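Local coordinates for protein MDM10 isoform 1 (Saccharomyces cerevisiae, PDB 7BTX) that helps tether the endoplasmic reticulum to mitochondria within the ERMES complex and takes part in late assembly steps of the outer-membrane TOM translocase, at residues D[33-37]-D[416-420]; D[275-281]-D[294-300]. One frame throughout, in Å; residues are numbered along the deposited sequence.

Interaction 1. Residues D[33-37]-D[416-420]; sequences TLLDF and WKLST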
# COMPACT_ATOMS: atom_id res chain seq x y z
N THR D 33 28.71 -3.13 20.07
CA THR D 33 27.69 -3.88 20.78
C THR D 33 27.09 -3.06 21.91
O THR D 33 25.89 -3.12 22.16
CB THR D 33 28.31 -5.18 21.31
OG1 THR D 33 28.75 -5.97 20.20
CG2 THR D 33 27.33 -6.00 22.12
N LEU D 34 27.91 -2.22 22.55
CA LEU D 34 27.45 -1.46 23.70
C LEU D 34 26.89 -0.09 23.33
O LEU D 34 26.17 0.50 24.14
CB LEU D 34 28.59 -1.30 24.70
CG LEU D 34 28.89 -2.61 25.41
CD1 LEU D 34 30.10 -2.57 26.30
CD2 LEU D 34 27.71 -2.92 26.23
N LEU D 35 27.19 0.42 22.14
CA LEU D 35 26.80 1.78 21.80
C LEU D 35 25.81 1.84 20.65
O LEU D 35 24.80 2.55 20.73
CB LEU D 35 28.02 2.61 21.43
CG LEU D 35 29.22 2.64 22.38
CD1 LEU D 35 30.24 3.56 21.81
CD2 LEU D 35 28.86 3.05 23.76
N ASP D 36 26.08 1.12 19.56
CA ASP D 36 25.40 1.32 18.29
C ASP D 36 24.33 0.27 18.02
O ASP D 36 24.13 -0.11 16.86
CB ASP D 36 26.41 1.34 17.15
CG ASP D 36 27.48 2.38 17.35
OD1 ASP D 36 27.19 3.43 17.97
OD2 ASP D 36 28.62 2.16 16.90
N PHE D 37 23.63 -0.21 19.05
CA PHE D 37 22.58 -1.18 18.82
C PHE D 37 21.35 -0.50 18.23
O PHE D 37 21.27 0.73 18.12
CB PHE D 37 22.26 -1.94 20.11
CG PHE D 37 21.85 -1.08 21.27
CD1 PHE D 37 22.79 -0.64 22.18
CD2 PHE D 37 20.52 -0.75 21.48
CE1 PHE D 37 22.42 0.14 23.25
CE2 PHE D 37 20.15 0.03 22.55
CZ PHE D 37 21.10 0.47 23.43
N TRP D 416 19.40 -5.73 29.56
CA TRP D 416 19.05 -4.31 29.51
C TRP D 416 20.22 -3.54 28.93
O TRP D 416 21.37 -3.79 29.28
CB TRP D 416 18.74 -3.78 30.91
CG TRP D 416 17.62 -4.47 31.58
CD1 TRP D 416 17.68 -5.66 32.25
CD2 TRP D 416 16.27 -4.03 31.65
NE1 TRP D 416 16.44 -5.98 32.73
CE2 TRP D 416 15.55 -5.00 32.38
CE3 TRP D 416 15.59 -2.91 31.17
CZ2 TRP D 416 14.20 -4.88 32.64
CZ3 TRP D 416 14.25 -2.79 31.42
CH2 TRP D 416 13.56 -3.77 32.15
N LYS D 417 19.93 -2.60 28.03
CA LYS D 417 21.01 -1.95 27.29
C LYS D 417 20.71 -0.45 27.18
O LYS D 417 19.79 -0.05 26.47
CB LYS D 417 21.19 -2.56 25.91
CG LYS D 417 21.88 -3.91 25.89
CD LYS D 417 21.68 -4.61 24.56
CE LYS D 417 22.60 -4.04 23.51
NZ LYS D 417 24.00 -4.50 23.71
N LEU D 418 21.50 0.36 27.86
CA LEU D 418 21.42 1.80 27.71
C LEU D 418 22.55 2.31 26.82
O LEU D 418 23.61 1.69 26.72
CB LEU D 418 21.48 2.50 29.07
CG LEU D 418 20.25 2.57 29.97
CD1 LEU D 418 19.97 1.26 30.69
CD2 LEU D 418 20.40 3.70 30.96
N SER D 419 22.32 3.45 26.16
CA SER D 419 23.39 4.11 25.42
C SER D 419 23.14 5.60 25.26
O SER D 419 22.37 6.02 24.39
CB SER D 419 23.59 3.49 24.04
OG SER D 419 22.53 3.83 23.17
N THR D 420 23.83 6.42 26.06
CA THR D 420 23.63 7.86 26.02
C THR D 420 24.59 8.51 25.04
O THR D 420 25.78 8.23 25.06
CB THR D 420 23.85 8.44 27.42
OG1 THR D 420 23.03 7.73 28.36
CG2 THR D 420 23.49 9.91 27.45
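Inside the outer-membrane beta-barrel of MDM10, the turn that follows helix 30-33 packs against the lumenal side of strand 413-420. Thr33, at the end of that helix, offers its carbonyl: Lys417 NZ donates a hydrogen bond to Thr33 O at 2.8 Å, and the same ammonium group forms a salt bridge with Glu312. The hydroxyl of Thr33 is hydrogen-bonded to the carbonyl of Ala29, just before helix 30-33. Leu34 and Leu35 aim their CA-to-CB bonds away from the strand and pack on Cys293, so at these positions the strand meets mainly backbone; Leu34 O lies 4.0 Å from Ser419 CB, and Leu35 CA is 5.5 Å from Ser419 CA, the nearest CA pair of the two segments. Phe37 turns back toward the strand. Its ring lies between Lys417 and Ser419 along the strand, two residues that both point their CA-to-CB bonds toward the turn, as alternation in a beta strand requires. Lys428 on the adjacent strand 426-434 adds a cation-pi contact to the same ring. The aliphatic part of Lys417 completes the packing through a CH-pi contact, with CE 4.1 Å from the centroid of the Phe37 ring and 29° off its normal.

Interaction 2. Residues D[275-281]-D[294-300]; sequences FGHISST and AKYDFNL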
# COMPACT_ATOMS: atom_id res chain seq x y z
N PHE D 275 40.50 11.84 7.01
CA PHE D 275 39.44 12.65 7.59
C PHE D 275 39.83 13.31 8.90
O PHE D 275 39.16 14.27 9.30
CB PHE D 275 38.18 11.81 7.82
CG PHE D 275 37.37 11.56 6.58
CD1 PHE D 275 37.68 12.20 5.39
CD2 PHE D 275 36.30 10.69 6.61
CE1 PHE D 275 36.93 11.97 4.24
CE2 PHE D 275 35.55 10.45 5.47
CZ PHE D 275 35.86 11.09 4.29
N GLY D 276 40.87 12.83 9.58
CA GLY D 276 41.25 13.38 10.86
C GLY D 276 40.37 12.97 12.01
O GLY D 276 40.49 13.53 13.10
N HIS D 277 39.48 12.00 11.80
CA HIS D 277 38.48 11.63 12.80
C HIS D 277 39.09 10.67 13.81
O HIS D 277 38.98 9.44 13.71
CB HIS D 277 37.26 11.04 12.11
CG HIS D 277 36.14 10.72 13.05
ND1 HIS D 277 35.83 9.43 13.43
CD2 HIS D 277 35.26 11.52 13.69
CE1 HIS D 277 34.80 9.46 14.26
NE2 HIS D 277 34.44 10.71 14.44
N ILE D 278 39.74 11.25 14.82
CA ILE D 278 40.28 10.45 15.91
C ILE D 278 39.15 9.99 16.82
O ILE D 278 38.32 10.80 17.26
CB ILE D 278 41.33 11.25 16.69
CG1 ILE D 278 42.47 11.67 15.76
CG2 ILE D 278 41.87 10.45 17.86
CD1 ILE D 278 43.63 12.33 16.47
N SER D 279 39.11 8.70 17.10
CA SER D 279 38.20 8.13 18.07
C SER D 279 38.99 7.57 19.24
O SER D 279 40.21 7.40 19.17
CB SER D 279 37.34 7.02 17.46
OG SER D 279 36.75 6.25 18.48
N SER D 280 38.28 7.28 20.32
CA SER D 280 38.89 6.72 21.52
C SER D 280 37.81 6.04 22.33
O SER D 280 36.71 6.58 22.48
CB SER D 280 39.57 7.80 22.35
OG SER D 280 40.12 7.26 23.53
N THR D 281 38.09 4.85 22.86
CA THR D 281 37.07 4.04 23.48
C THR D 281 37.63 3.38 24.73
O THR D 281 38.64 2.69 24.66
CB THR D 281 36.56 2.97 22.52
OG1 THR D 281 35.78 3.58 21.49
CG2 THR D 281 35.71 1.95 23.24
N ALA D 294 32.69 3.77 27.46
CA ALA D 294 32.67 5.23 27.37
C ALA D 294 33.55 5.69 26.21
O ALA D 294 34.74 5.94 26.35
CB ALA D 294 33.11 5.84 28.68
N LYS D 295 32.93 5.83 25.04
CA LYS D 295 33.67 6.30 23.88
C LYS D 295 33.75 7.81 23.87
O LYS D 295 32.72 8.49 23.91
CB LYS D 295 33.01 5.81 22.59
CG LYS D 295 33.56 6.47 21.35
CD LYS D 295 33.17 5.72 20.10
CE LYS D 295 31.79 6.12 19.64
NZ LYS D 295 31.43 5.46 18.36
N TYR D 296 34.96 8.35 23.80
CA TYR D 296 35.18 9.77 23.59
C TYR D 296 35.65 9.96 22.15
O TYR D 296 36.76 9.56 21.80
CB TYR D 296 36.21 10.35 24.56
CG TYR D 296 36.60 11.76 24.20
CD1 TYR D 296 35.69 12.80 24.29
CD2 TYR D 296 37.89 12.05 23.76
CE1 TYR D 296 36.04 14.09 23.96
CE2 TYR D 296 38.25 13.34 23.43
CZ TYR D 296 37.32 14.35 23.53
OH TYR D 296 37.66 15.64 23.20
N ASP D 297 34.81 10.58 21.34
CA ASP D 297 35.14 10.81 19.95
C ASP D 297 35.75 12.20 19.79
O ASP D 297 35.71 13.03 20.71
CB ASP D 297 33.89 10.64 19.09
CG ASP D 297 34.21 10.29 17.67
OD1 ASP D 297 34.10 9.09 17.32
OD2 ASP D 297 34.56 11.20 16.89
N PHE D 298 36.33 12.47 18.62
CA PHE D 298 36.96 13.76 18.36
C PHE D 298 37.01 14.01 16.86
O PHE D 298 36.46 13.23 16.08
CB PHE D 298 38.37 13.81 18.97
CG PHE D 298 38.86 15.20 19.26
CD1 PHE D 298 38.10 16.07 20.02
CD2 PHE D 298 40.05 15.65 18.72
CE1 PHE D 298 38.54 17.36 20.27
CE2 PHE D 298 40.50 16.93 18.96
CZ PHE D 298 39.74 17.79 19.74
N ASN D 299 37.66 15.10 16.44
CA ASN D 299 37.88 15.41 15.04
C ASN D 299 39.07 16.36 14.93
O ASN D 299 39.35 17.12 15.86
CB ASN D 299 36.63 16.05 14.42
CG ASN D 299 36.53 15.81 12.94
OD1 ASN D 299 37.50 15.98 12.20
ND2 ASN D 299 35.36 15.40 12.49
N LEU D 300 39.78 16.30 13.81
CA LEU D 300 40.85 17.25 13.55
C LEU D 300 40.48 18.13 12.37
O LEU D 300 39.73 17.73 11.47
CB LEU D 300 42.17 16.52 13.32
CG LEU D 300 42.78 15.81 14.53
CD1 LEU D 300 44.19 15.35 14.21
CD2 LEU D 300 42.78 16.70 15.75
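The segments 275-281 and 294-300 run antiparallel, their end-to-end directions 159° apart, with CA pairs between 4.1 Å (Thr281 and Lys295) and 5.3 Å (Ile278 and Phe298). Thr281 and Lys295 form a non-hydrogen-bonded pair. Regular pairing loosens from there: Tyr296 N to Ser280 O (2.8 Å) and Leu300 N to Gly276 O (2.9 Å) are weak hydrogen bonds, with angles at the hydrogen of 129° and 125°. Gly276 has a positive phi of 76°, and an ideal CB there would come within 3.1 Å of Leu300 CB. The next residue, His277, centres an inverse gamma turn, in which Ile278 N bonds weakly to Gly276 O at 3.0 Å. These strands, 280-284 and 292-297, make a beta hairpin in the wall of the barrel, and the contact follows its arms from the paired strands into the loops beyond their open end. Thr281 and Lys295 project to the same face, where OG1 of Thr281 lies 3.6 Å from CG of Lys295 and both side chains touch Ser31. His277 NE2 sits 2.5 Å from Asp297 OD2, but the angle is too poor for a hydrogen bond. Tyr296 leads its ring away, its hydroxyl bonded to Ser305. Near the far end, Ile278 CD1 and Leu300 CD1 meet at 3.8 Å as apolar neighbours.

Interaction 1 joins residues far apart in sequence, whereas interaction 2 is local to one hairpin that lies between them along the chain; their centres are 18 Å apart. They meet directly where Leu35 CD1 packs 3.7 Å from Lys295 CB. The turn 33-37 therefore bridges two parts of the barrel wall: its backbone and Phe37 face strand 413-420, while Leu35, pointing away from that strand, reaches strand 292-297. Ser31 of helix 30-33 extends the second attachment by touching Thr281 and Lys295. At the other end of interaction 2, Phe275 packs on an apolar side chain of the Sorting assembly machinery 37 kDa subunit, while no other protein chain touches the segments of interaction 1.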